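Local coordinates for reticulocyte binding protein (Streptococcus agalactiae COH1, PDB 3FAW) that probably hydrolyses alpha-1,6-glucosidic linkages of pullulan and related branched glucans at the streptococcal cell surface, at residues T49-S54 with G105-S110; K68-T73 with L94-D99; S720-V725 with A750-A755; Q545-N550 with L735-Q740; K240-N245 with K363-R368. All blocks are in the same frame, centred on the assembly; numbering follows the deposited sequence.

Interaction 1 (T49-S54 with G105-S110)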
# COMPACT_ATOMS: atom_id res chain seq x y z
N THR A 49 1.59 27.31 -30.72
CA THR A 49 2.39 28.41 -31.27
C THR A 49 3.70 28.69 -30.51
O THR A 49 4.21 29.81 -30.56
CB THR A 49 1.56 29.71 -31.33
OG1 THR A 49 1.19 30.11 -30.00
CG2 THR A 49 0.29 29.51 -32.17
N SER A 50 4.24 27.69 -29.81
CA SER A 50 5.44 27.91 -28.99
C SER A 50 6.37 26.70 -28.87
O SER A 50 5.92 25.58 -28.60
CB SER A 50 5.04 28.39 -27.58
OG SER A 50 6.15 28.92 -26.89
N ILE A 51 7.66 26.95 -29.08
CA ILE A 51 8.71 25.93 -28.91
C ILE A 51 9.85 26.47 -28.05
O ILE A 51 10.40 27.54 -28.33
CB ILE A 51 9.28 25.48 -30.28
CG1 ILE A 51 8.24 24.67 -31.05
CG2 ILE A 51 10.57 24.66 -30.09
CD1 ILE A 51 8.72 24.18 -32.40
N GLN A 52 10.20 25.74 -26.99
CA GLN A 52 11.35 26.12 -26.15
C GLN A 52 12.59 25.33 -26.55
O GLN A 52 12.57 24.10 -26.59
CB GLN A 52 11.04 25.96 -24.65
CG GLN A 52 10.61 24.57 -24.19
CD GLN A 52 10.59 24.45 -22.68
OE1 GLN A 52 10.33 25.42 -21.96
NE2 GLN A 52 10.88 23.25 -22.19
N ALA A 53 13.67 26.05 -26.86
CA ALA A 53 14.94 25.46 -27.28
C ALA A 53 15.99 25.71 -26.21
O ALA A 53 16.24 26.86 -25.83
CB ALA A 53 15.40 26.06 -28.60
N SER A 54 16.62 24.63 -25.73
CA SER A 54 17.64 24.74 -24.69
C SER A 54 19.03 24.90 -25.31
O SER A 54 19.38 24.20 -26.27
CB SER A 54 17.60 23.53 -23.78
OG SER A 54 18.47 23.71 -22.68
N GLY A 105 4.36 18.39 -37.77
CA GLY A 105 5.49 18.15 -36.87
C GLY A 105 6.01 16.73 -37.04
O GLY A 105 5.42 15.96 -37.79
N HIS A 106 7.09 16.37 -36.36
CA HIS A 106 7.83 17.24 -35.44
C HIS A 106 8.71 18.22 -36.20
O HIS A 106 9.04 17.99 -37.37
CB HIS A 106 8.72 16.40 -34.52
CG HIS A 106 7.96 15.46 -33.64
ND1 HIS A 106 8.04 14.09 -33.76
CD2 HIS A 106 7.11 15.70 -32.61
CE1 HIS A 106 7.27 13.52 -32.85
NE2 HIS A 106 6.70 14.47 -32.14
N PHE A 107 9.08 19.30 -35.54
CA PHE A 107 9.87 20.36 -36.16
C PHE A 107 11.37 20.19 -35.92
O PHE A 107 11.79 19.66 -34.89
CB PHE A 107 9.36 21.72 -35.70
CG PHE A 107 7.92 21.96 -36.09
CD1 PHE A 107 7.60 22.51 -37.32
CD2 PHE A 107 6.89 21.58 -35.24
CE1 PHE A 107 6.28 22.71 -37.69
CE2 PHE A 107 5.57 21.77 -35.61
CZ PHE A 107 5.27 22.34 -36.84
N ASN A 108 12.17 20.60 -36.90
CA ASN A 108 13.62 20.61 -36.77
C ASN A 108 14.10 22.02 -36.45
O ASN A 108 13.85 22.96 -37.22
CB ASN A 108 14.29 20.13 -38.06
CG ASN A 108 15.79 19.94 -37.90
OD1 ASN A 108 16.24 18.97 -37.28
ND2 ASN A 108 16.57 20.86 -38.46
N ILE A 109 14.77 22.17 -35.31
CA ILE A 109 15.37 23.44 -34.93
C ILE A 109 16.86 23.35 -35.23
O ILE A 109 17.50 22.36 -34.89
CB ILE A 109 15.16 23.76 -33.43
CG1 ILE A 109 13.71 23.47 -33.01
CG2 ILE A 109 15.51 25.21 -33.14
CD1 ILE A 109 12.66 24.16 -33.87
N SER A 110 17.41 24.37 -35.89
CA SER A 110 18.83 24.36 -36.27
C SER A 110 19.55 25.66 -35.93
O SER A 110 18.97 26.75 -35.99
CB SER A 110 18.99 24.05 -37.76
OG SER A 110 18.38 25.04 -38.57
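The backbones of I51 and F107 come no closer than 9.2 Å from CA to CA, too far for pairing, although residues 49-54 and 105-110 run broadly in the same direction. Only side chains cross the gap. I51 carries the contact: its CG1 lies beside the backbone N and anti to the carbonyl carbon, and with chi2 at 180° the chain is fully stretched, which pushes CD1 out between two partners. This methyl stands 4.2 Å from F107 CB and also 4.2 Å from I109 CD1. The side chains of I51 and F107 cross at about a right angle, and the methyl approaches the phenyl ring obliquely. Strands 50-55 and 108-111 belong to a seven-stranded mixed sheet whose first and last strands, 40-47 and 114-120, also pair, so the contact spans its buried interior rather than linking neighbouring strands. Further along, A53 CB faces I109 CG2 more loosely, at 4.6 Å, and I109 also packs on L70 and I96. F107 is held from several directions: G105 CA sits over the margin of one ring face, 3.8 Å from its plane, F100 makes an edge-to-face stack with the ring, and T118 OG1 hydrogen-bonds to F107 N. A cis peptide bond joins G105 to H106, just before F107 enters the core, while I51 itself leans on both F100 and T118.

Interaction 2 (K68-T73 with L94-D99)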
# COMPACT_ATOMS: atom_id res chain seq x y z
N LYS A 68 19.14 36.31 -37.08
CA LYS A 68 20.08 35.56 -37.99
C LYS A 68 20.16 34.03 -38.11
O LYS A 68 19.67 33.46 -39.09
CB LYS A 68 21.49 36.20 -37.94
CG LYS A 68 21.48 37.72 -37.64
CD LYS A 68 22.31 38.55 -38.60
CE LYS A 68 22.52 39.98 -38.08
NZ LYS A 68 23.64 40.06 -37.09
N GLU A 69 20.80 33.37 -37.15
CA GLU A 69 21.25 31.99 -37.35
C GLU A 69 20.16 30.94 -37.15
O GLU A 69 20.20 29.87 -37.78
CB GLU A 69 22.42 31.72 -36.41
CG GLU A 69 23.05 30.34 -36.56
CD GLU A 69 23.65 30.10 -37.93
OE1 GLU A 69 24.13 31.07 -38.56
OE2 GLU A 69 23.64 28.93 -38.37
N LEU A 70 19.18 31.23 -36.30
CA LEU A 70 18.14 30.26 -35.94
C LEU A 70 17.15 30.03 -37.08
O LEU A 70 16.61 30.98 -37.64
CB LEU A 70 17.39 30.74 -34.69
CG LEU A 70 16.50 29.73 -33.98
CD1 LEU A 70 17.35 28.70 -33.23
CD2 LEU A 70 15.56 30.44 -33.02
N LYS A 71 16.93 28.76 -37.42
CA LYS A 71 15.94 28.39 -38.43
C LYS A 71 15.12 27.17 -38.00
O LYS A 71 15.64 26.26 -37.35
CB LYS A 71 16.62 28.11 -39.78
CG LYS A 71 17.17 29.36 -40.45
CD LYS A 71 17.79 29.05 -41.80
CE LYS A 71 18.45 30.29 -42.40
NZ LYS A 71 19.19 29.98 -43.66
N VAL A 72 13.84 27.18 -38.35
CA VAL A 72 12.91 26.11 -38.02
C VAL A 72 12.31 25.53 -39.30
O VAL A 72 11.89 26.28 -40.18
CB VAL A 72 11.75 26.63 -37.14
CG1 VAL A 72 10.78 25.51 -36.81
CG2 VAL A 72 12.30 27.28 -35.87
N THR A 73 12.27 24.21 -39.39
CA THR A 73 11.63 23.54 -40.53
C THR A 73 10.68 22.44 -40.05
O THR A 73 10.77 21.98 -38.91
CB THR A 73 12.66 22.95 -41.52
OG1 THR A 73 13.46 21.97 -40.87
CG2 THR A 73 13.56 24.06 -42.08
N LEU A 94 15.64 29.50 -25.20
CA LEU A 94 15.08 30.45 -26.16
C LEU A 94 13.65 30.02 -26.48
O LEU A 94 13.43 28.90 -26.94
CB LEU A 94 15.94 30.44 -27.42
CG LEU A 94 15.57 31.39 -28.56
CD1 LEU A 94 15.83 32.83 -28.14
CD2 LEU A 94 16.37 31.04 -29.80
N ILE A 95 12.69 30.89 -26.22
CA ILE A 95 11.29 30.61 -26.54
C ILE A 95 11.00 31.13 -27.96
O ILE A 95 11.14 32.32 -28.23
CB ILE A 95 10.31 31.23 -25.52
CG1 ILE A 95 10.68 30.79 -24.09
CG2 ILE A 95 8.88 30.83 -25.83
CD1 ILE A 95 11.69 31.69 -23.41
N ILE A 96 10.60 30.22 -28.84
CA ILE A 96 10.41 30.50 -30.26
C ILE A 96 8.91 30.50 -30.59
O ILE A 96 8.23 29.51 -30.31
CB ILE A 96 11.12 29.44 -31.14
CG1 ILE A 96 12.58 29.25 -30.71
CG2 ILE A 96 11.05 29.83 -32.61
CD1 ILE A 96 13.23 27.99 -31.25
N LYS A 97 8.43 31.59 -31.18
CA LYS A 97 7.01 31.75 -31.52
C LYS A 97 6.77 31.66 -33.03
O LYS A 97 7.59 32.11 -33.84
CB LYS A 97 6.48 33.10 -31.03
CG LYS A 97 6.56 33.30 -29.52
CD LYS A 97 6.05 34.68 -29.13
CE LYS A 97 6.44 35.05 -27.71
NZ LYS A 97 5.72 34.23 -26.70
N GLY A 98 5.62 31.09 -33.39
CA GLY A 98 5.22 30.90 -34.78
C GLY A 98 4.01 29.98 -34.86
O GLY A 98 3.45 29.62 -33.84
N ASP A 99 3.62 29.60 -36.07
CA ASP A 99 2.50 28.68 -36.27
C ASP A 99 3.04 27.26 -36.45
O ASP A 99 3.49 26.90 -37.53
CB ASP A 99 1.65 29.11 -37.48
CG ASP A 99 0.35 28.32 -37.61
OD1 ASP A 99 0.25 27.19 -37.07
OD2 ASP A 99 -0.58 28.83 -38.26
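I96, which packs against L70 and V72, is fixed through its backbone: I96 N is hydrogen-bonded to I51 O, a link between strands 93-98 and 50-55. On its other side, strand 93-98 pairs with strand 79-88, and 79-88 in turn pairs with 71-73, so in this β sheet the contact reaches over one intervening strand. The CA atoms of V72 and I96 are accordingly 9.3 Å apart, and no hydrogen bond joins residues 68-73 to 94-99. L70, in the link between helix 64-69 and strand 71-73, is the main bridge. Its CG is anti to the backbone N (chi1 -166°), as is that of L94 (chi1 -178°), and the two leucines meet tip to tip. Their CD2 methyls are only 3.4 Å apart, tighter than ordinary van der Waals contact. L70 CD2 also meets I96 CD1 end to end, at 3.8 Å. I82 of the strand in between touches both L70 and I96, and A53 packs on I96, filling in the same hydrophobic interior. Beyond the leucine, V72 adds a looser pair, its CG2 lying 4.3 Å from the branch methyl I96 CG2.

Interaction 3 (S720-V725 with A750-A755)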
# COMPACT_ATOMS: atom_id res chain seq x y z
N SER A 720 -8.86 13.09 28.83
CA SER A 720 -7.99 13.81 29.76
C SER A 720 -6.86 12.94 30.32
O SER A 720 -6.96 11.71 30.35
CB SER A 720 -8.82 14.42 30.89
OG SER A 720 -9.64 13.45 31.52
N LEU A 721 -5.79 13.60 30.75
CA LEU A 721 -4.59 12.92 31.24
C LEU A 721 -4.62 12.80 32.76
O LEU A 721 -4.55 13.80 33.47
CB LEU A 721 -3.34 13.69 30.80
CG LEU A 721 -1.98 13.10 31.17
CD1 LEU A 721 -1.78 11.73 30.51
CD2 LEU A 721 -0.87 14.05 30.78
N ILE A 722 -4.73 11.57 33.26
CA ILE A 722 -4.75 11.32 34.70
C ILE A 722 -3.35 11.51 35.29
O ILE A 722 -3.17 12.22 36.28
CB ILE A 722 -5.26 9.91 35.03
CG1 ILE A 722 -6.72 9.74 34.58
CG2 ILE A 722 -5.14 9.64 36.53
CD1 ILE A 722 -7.23 8.32 34.67
N THR A 723 -2.36 10.89 34.67
CA THR A 723 -0.97 11.02 35.09
C THR A 723 -0.32 12.28 34.51
O THR A 723 0.51 12.21 33.61
CB THR A 723 -0.14 9.80 34.66
OG1 THR A 723 -0.22 9.64 33.24
CG2 THR A 723 -0.64 8.53 35.34
N GLU A 724 -0.70 13.44 35.05
CA GLU A 724 -0.02 14.69 34.71
C GLU A 724 1.33 14.74 35.42
O GLU A 724 1.50 14.11 36.47
CB GLU A 724 -0.86 15.91 35.10
CG GLU A 724 -2.16 16.02 34.32
CD GLU A 724 -2.84 17.36 34.51
OE1 GLU A 724 -2.77 17.92 35.63
OE2 GLU A 724 -3.45 17.86 33.54
N VAL A 725 2.27 15.48 34.85
CA VAL A 725 3.61 15.58 35.43
C VAL A 725 3.52 16.17 36.83
O VAL A 725 2.93 17.23 37.02
CB VAL A 725 4.55 16.46 34.57
CG1 VAL A 725 5.94 16.53 35.19
CG2 VAL A 725 4.63 15.92 33.16
N ALA A 750 -11.49 4.49 32.01
CA ALA A 750 -10.13 4.90 32.36
C ALA A 750 -9.13 3.79 32.06
O ALA A 750 -9.31 2.66 32.50
CB ALA A 750 -10.05 5.28 33.83
N VAL A 751 -8.08 4.13 31.31
CA VAL A 751 -7.04 3.18 30.91
C VAL A 751 -5.73 3.47 31.64
O VAL A 751 -5.24 4.61 31.61
CB VAL A 751 -6.76 3.25 29.38
CG1 VAL A 751 -5.78 2.14 28.96
CG2 VAL A 751 -8.06 3.16 28.59
N PHE A 752 -5.17 2.45 32.29
CA PHE A 752 -3.90 2.56 33.01
C PHE A 752 -2.88 1.60 32.40
O PHE A 752 -3.16 0.41 32.25
CB PHE A 752 -4.08 2.19 34.48
CG PHE A 752 -5.11 3.04 35.20
CD1 PHE A 752 -4.72 4.15 35.94
CD2 PHE A 752 -6.45 2.71 35.16
CE1 PHE A 752 -5.65 4.92 36.60
CE2 PHE A 752 -7.39 3.47 35.82
CZ PHE A 752 -6.99 4.58 36.55
N VAL A 753 -1.70 2.11 32.03
CA VAL A 753 -0.61 1.28 31.50
C VAL A 753 0.67 1.50 32.29
O VAL A 753 1.34 2.53 32.13
CB VAL A 753 -0.34 1.59 30.01
CG1 VAL A 753 0.89 0.82 29.51
CG2 VAL A 753 -1.56 1.26 29.15
N ASN A 754 1.01 0.55 33.16
CA ASN A 754 2.31 0.54 33.82
C ASN A 754 3.30 -0.28 33.00
O ASN A 754 3.32 -1.51 33.09
CB ASN A 754 2.22 -0.01 35.25
CG ASN A 754 3.55 0.08 36.00
OD1 ASN A 754 4.49 0.72 35.54
ND2 ASN A 754 3.62 -0.57 37.16
N ALA A 755 4.11 0.40 32.19
CA ALA A 755 5.15 -0.25 31.40
C ALA A 755 6.48 -0.31 32.16
O ALA A 755 7.50 -0.71 31.59
CB ALA A 755 5.33 0.48 30.06
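I722 and A750 lie 8.7 Å apart at their CA atoms, the spacing left by a strand between them. That strand is 736-742, flanked by 720-721 and 748-754 in the five-stranded antiparallel sheet of the C-terminal domain. No hydrogen bond crosses directly from residues 720-725 to 750-755, and the contact is apolar and buried. I722, just past the end of its short strand, is nearly extended beyond CB (chi2 171°), which carries CD1 over the middle strand. There the methyl is 4.2 Å from A750 CB and equally 4.2 Å from F752 CZ. The phenylalanine side chain crosses the isoleucine at about a right angle and receives the methyl obliquely at the far end of its ring. Both I722 and F752 rest on A738 of the strand beneath, while L771 touches I722 and A750, and V762 covers F752 from strand 760-763. Immediately after I722 the backbone breaks from the sheet through an inverse gamma turn centred on T723, with a weak bond of 3.0 Å from E724 N to I722 O. The turn is tied back to the middle strand by a hydrogen bond between T723 OG1 and A738 N.

Interaction 4 (Q545-N550 with L735-Q740)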
# COMPACT_ATOMS: atom_id res chain seq x y z
N GLN A 545 3.34 13.77 27.71
CA GLN A 545 2.48 14.69 26.96
C GLN A 545 2.42 14.27 25.49
O GLN A 545 1.35 14.23 24.89
CB GLN A 545 2.98 16.13 27.09
CG GLN A 545 1.94 17.20 26.74
CD GLN A 545 0.72 17.17 27.66
OE1 GLN A 545 -0.44 17.53 27.10
NE2 GLN A 545 0.81 16.82 28.83
N GLY A 546 3.58 13.94 24.92
CA GLY A 546 3.67 13.43 23.55
C GLY A 546 2.93 12.13 23.35
O GLY A 546 2.23 11.96 22.36
N ILE A 547 3.09 11.20 24.30
CA ILE A 547 2.35 9.94 24.31
C ILE A 547 0.85 10.22 24.39
O ILE A 547 0.07 9.67 23.62
CB ILE A 547 2.76 9.02 25.51
CG1 ILE A 547 4.24 8.64 25.45
CG2 ILE A 547 1.93 7.73 25.54
CD1 ILE A 547 4.60 7.72 24.31
N PHE A 548 0.46 11.10 25.32
CA PHE A 548 -0.94 11.45 25.53
C PHE A 548 -1.56 12.06 24.27
O PHE A 548 -2.66 11.69 23.87
CB PHE A 548 -1.10 12.42 26.71
CG PHE A 548 -2.52 12.85 26.95
CD1 PHE A 548 -3.51 11.91 27.20
CD2 PHE A 548 -2.88 14.19 26.91
CE1 PHE A 548 -4.83 12.29 27.41
CE2 PHE A 548 -4.20 14.58 27.14
CZ PHE A 548 -5.17 13.63 27.39
N LYS A 549 -0.85 12.99 23.65
CA LYS A 549 -1.29 13.60 22.40
C LYS A 549 -1.42 12.58 21.26
O LYS A 549 -2.35 12.66 20.46
CB LYS A 549 -0.37 14.76 22.00
CG LYS A 549 -0.57 15.99 22.87
CD LYS A 549 0.61 16.96 22.80
CE LYS A 549 0.32 18.23 23.62
NZ LYS A 549 1.54 19.06 23.83
N ASN A 550 -0.50 11.61 21.20
CA ASN A 550 -0.63 10.50 20.24
C ASN A 550 -1.90 9.68 20.49
O ASN A 550 -2.65 9.40 19.56
CB ASN A 550 0.61 9.59 20.27
CG ASN A 550 1.71 10.05 19.33
OD1 ASN A 550 2.87 10.19 19.73
ND2 ASN A 550 1.35 10.28 18.07
N LEU A 735 7.50 5.82 32.21
CA LEU A 735 7.10 4.52 31.65
C LEU A 735 5.71 4.07 32.12
O LEU A 735 5.30 2.94 31.85
CB LEU A 735 8.12 3.44 32.05
CG LEU A 735 9.55 3.60 31.52
CD1 LEU A 735 10.48 2.64 32.23
CD2 LEU A 735 9.59 3.39 30.02
N VAL A 736 5.00 4.94 32.82
CA VAL A 736 3.60 4.68 33.19
C VAL A 736 2.74 5.84 32.69
O VAL A 736 3.17 6.99 32.70
CB VAL A 736 3.43 4.47 34.72
CG1 VAL A 736 4.11 5.58 35.49
CG2 VAL A 736 1.94 4.38 35.10
N ILE A 737 1.53 5.52 32.24
CA ILE A 737 0.57 6.53 31.81
C ILE A 737 -0.86 6.07 32.08
O ILE A 737 -1.16 4.88 32.05
CB ILE A 737 0.75 6.90 30.30
CG1 ILE A 737 0.05 8.22 29.97
CG2 ILE A 737 0.25 5.78 29.39
CD1 ILE A 737 0.41 8.77 28.61
N ALA A 738 -1.74 7.03 32.36
CA ALA A 738 -3.16 6.74 32.56
C ALA A 738 -4.00 7.86 31.97
O ALA A 738 -3.65 9.03 32.10
CB ALA A 738 -3.47 6.57 34.04
N TYR A 739 -5.10 7.49 31.32
CA TYR A 739 -6.00 8.47 30.71
C TYR A 739 -7.46 8.05 30.80
O TYR A 739 -7.78 6.87 30.84
CB TYR A 739 -5.63 8.75 29.25
CG TYR A 739 -5.34 7.52 28.41
CD1 TYR A 739 -6.30 6.96 27.57
CD2 TYR A 739 -4.08 6.94 28.44
CE1 TYR A 739 -6.01 5.85 26.79
CE2 TYR A 739 -3.78 5.83 27.68
CZ TYR A 739 -4.75 5.29 26.85
OH TYR A 739 -4.42 4.18 26.10
N GLN A 740 -8.33 9.06 30.81
CA GLN A 740 -9.77 8.85 30.92
C GLN A 740 -10.48 9.39 29.69
O GLN A 740 -10.17 10.48 29.20
CB GLN A 740 -10.30 9.54 32.16
CG GLN A 740 -11.73 9.14 32.53
CD GLN A 740 -12.29 10.00 33.64
OE1 GLN A 740 -12.34 9.44 34.84
NE2 GLN A 740 -12.66 11.15 33.43
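I737 reaches I547 because its CG1 is anti to the backbone N (chi1 -164°) and the next torsion is also stretched (168°), sending CD1 straight off the strand toward the helix. F548, with a similar first torsion, brings the rim carbon CE1 of its ring to Y739 CB, 4.1 Å away. The methyl I737 CD1 settles 3.6 Å from I547 CG2, the two side chains crossing obliquely. It also lies 4.0 Å from the backbone atom F548 N, so the helix backbone itself forms part of the surface. The Y739 hydroxyl is hydrogen-bonded to T610 OG1, just after helix 590-609. Nothing polar bridges the two segments. Their axes approach to 9.8 Å at an angle of 40°, an α/β packing that seats helix 544-551, which lies between two barrel strands in the chain, on the sheet of the C-terminal domain. At the flank of the helix, I547 also touches S523 and L524 of helix 518-525, while L721 of strand 720-721 packs on both F548 and I737, and strand 748-754 flanks 736-742 on its other side.

Interaction 5 (K240-N245 with K363-R368). With CA (calcium ion), chain B.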
# COMPACT_ATOMS: atom_id res chain seq x y z
N LYS A 240 1.22 -11.75 -20.88
CA LYS A 240 0.31 -11.50 -21.98
C LYS A 240 -1.08 -11.20 -21.42
O LYS A 240 -1.52 -11.84 -20.46
CB LYS A 240 0.26 -12.70 -22.92
CG LYS A 240 1.61 -13.08 -23.53
CD LYS A 240 1.48 -14.27 -24.47
CE LYS A 240 2.83 -14.76 -24.96
NZ LYS A 240 3.58 -15.51 -23.90
N ALA A 241 -1.76 -10.22 -22.01
CA ALA A 241 -3.13 -9.89 -21.60
C ALA A 241 -4.09 -11.01 -22.00
O ALA A 241 -3.76 -11.84 -22.85
CB ALA A 241 -3.57 -8.57 -22.21
N ALA A 242 -5.26 -11.05 -21.37
CA ALA A 242 -6.26 -12.08 -21.65
C ALA A 242 -7.61 -11.46 -21.94
O ALA A 242 -7.96 -10.42 -21.37
CB ALA A 242 -6.37 -13.05 -20.47
N PHE A 243 -8.37 -12.09 -22.83
CA PHE A 243 -9.74 -11.66 -23.12
C PHE A 243 -10.68 -12.31 -22.11
O PHE A 243 -10.86 -13.52 -22.11
CB PHE A 243 -10.16 -12.03 -24.55
CG PHE A 243 -9.33 -11.37 -25.62
CD1 PHE A 243 -9.19 -9.99 -25.67
CD2 PHE A 243 -8.69 -12.14 -26.59
CE1 PHE A 243 -8.43 -9.39 -26.66
CE2 PHE A 243 -7.92 -11.54 -27.58
CZ PHE A 243 -7.79 -10.17 -27.61
N VAL A 244 -11.26 -11.48 -21.23
CA VAL A 244 -12.21 -11.94 -20.22
C VAL A 244 -13.40 -10.99 -20.06
O VAL A 244 -13.35 -9.82 -20.48
CB VAL A 244 -11.54 -12.14 -18.83
CG1 VAL A 244 -10.57 -13.31 -18.86
CG2 VAL A 244 -10.85 -10.85 -18.37
N ASN A 245 -14.46 -11.50 -19.43
CA ASN A 245 -15.65 -10.72 -19.11
C ASN A 245 -15.92 -10.77 -17.60
O ASN A 245 -16.67 -11.64 -17.12
CB ASN A 245 -16.85 -11.26 -19.90
CG ASN A 245 -18.04 -10.31 -19.91
OD1 ASN A 245 -18.21 -9.49 -19.00
ND2 ASN A 245 -18.87 -10.41 -20.94
N LYS A 363 -3.76 -20.91 -15.27
CA LYS A 363 -3.85 -21.04 -16.73
C LYS A 363 -5.23 -20.67 -17.29
O LYS A 363 -5.38 -20.51 -18.50
CB LYS A 363 -3.43 -22.45 -17.17
CG LYS A 363 -1.93 -22.70 -17.01
CD LYS A 363 -1.58 -24.16 -16.81
CE LYS A 363 -1.78 -24.97 -18.06
NZ LYS A 363 -1.30 -26.37 -17.91
N ASP A 364 -6.23 -20.53 -16.41
CA ASP A 364 -7.56 -20.03 -16.77
C ASP A 364 -7.68 -18.57 -16.28
O ASP A 364 -7.81 -18.34 -15.08
CB ASP A 364 -8.63 -20.92 -16.13
CG ASP A 364 -10.06 -20.46 -16.43
OD1 ASP A 364 -10.26 -19.39 -17.04
OD2 ASP A 364 -11.00 -21.19 -16.03
N PRO A 365 -7.66 -17.59 -17.20
CA PRO A 365 -7.64 -16.18 -16.78
C PRO A 365 -8.94 -15.69 -16.12
O PRO A 365 -8.94 -14.66 -15.45
CB PRO A 365 -7.36 -15.42 -18.08
CG PRO A 365 -7.83 -16.30 -19.16
CD PRO A 365 -7.65 -17.71 -18.67
N SER A 366 -10.04 -16.41 -16.32
CA SER A 366 -11.31 -16.06 -15.70
C SER A 366 -11.38 -16.47 -14.22
O SER A 366 -12.09 -15.85 -13.43
CB SER A 366 -12.47 -16.69 -16.48
OG SER A 366 -12.59 -16.10 -17.77
N ALA A 367 -10.63 -17.51 -13.86
CA ALA A 367 -10.72 -18.11 -12.53
C ALA A 367 -10.41 -17.13 -11.40
O ALA A 367 -11.20 -16.99 -10.47
CB ALA A 367 -9.81 -19.33 -12.44
N ARG A 368 -9.28 -16.44 -11.49
CA ARG A 368 -8.83 -15.53 -10.42
C ARG A 368 -9.80 -14.39 -10.11
O ARG A 368 -9.90 -13.96 -8.97
CB ARG A 368 -7.44 -14.95 -10.74
CG ARG A 368 -7.40 -14.11 -12.03
CD ARG A 368 -6.42 -14.70 -13.01
NE ARG A 368 -5.21 -13.94 -13.16
CZ ARG A 368 -4.08 -14.42 -13.69
NH1 ARG A 368 -3.98 -15.68 -14.08
NH2 ARG A 368 -3.04 -13.63 -13.79
CA CA B . -5.27 -20.89 -20.72
O HOH W 1 -14.43 -14.32 -18.97
O HOH W 2 -4.85 -23.30 -20.59
O HOH W 3 -2.89 -21.05 -20.93
O HOH W 4 -7.53 -21.88 -20.64
O HOH W 5 -7.05 -19.28 -21.50
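P365 meets its first partner at CB, 3.5 Å from A242 CB, and the same ring carbon lies 3.9 Å from V244 CG1. One atom further along the ring, P365 CG stays against A242 CB at 3.8 Å and is also near V244 CG1. The proline thus presses one side of its ring on two residues of 240-245, and Y202 touches it as well. The contact is a domain junction: strand 241-242 pairs with strand 202-209 in the antiparallel sheet that includes the carbohydrate-binding module 48 region, whereas P365 and S366 lead into helix 367-381 of the catalytic (β/α)8 barrel. V244 slants across the proline ring, and its CG1, beside the backbone N, also comes 3.6 Å from S366 OG. The approach to the helix is ordered by D364, whose OD1 accepts a capping bond of 3.1 Å from S366 N. That donor sits well above the carboxylate plane, 43° out of it. Just upstream, K363 O binds a calcium ion at 2.3 Å. Four waters, K165 O and Y202 OH complete its seven ligands, so the metal is held by atoms from both sides of the junction and probably helps to fix the two domains together. P365 O adds a hydrogen bond to S223 OG. Between the segments themselves the polar link is a single water: it accepts from N245 N at 2.9 Å and is hydrogen-bonded to S366 OG at 2.8 Å.

The contacts fall into three groups in the chain. Interactions 1 and 2, with centres 7 Å apart, share the N-terminal sheet, and 2 is nested inside the loop closed by 1. Interaction 5 comes next in the chain, joining the carbohydrate-binding-module region to the barrel, with its centre about 45 Å from that of interaction 1. Interactions 3 and 4 come last, 6 Å apart at their centres. Their segments alternate along the chain, and strand 736-742 of interaction 4 lies between the two strands of interaction 3. Interaction 3 packs within the C-terminal sheet, and interaction 4 joins that sheet to helix 544-551. Interactions 1 and 3, about 68 Å apart at their centres, lie on opposite sides of the chain's centre.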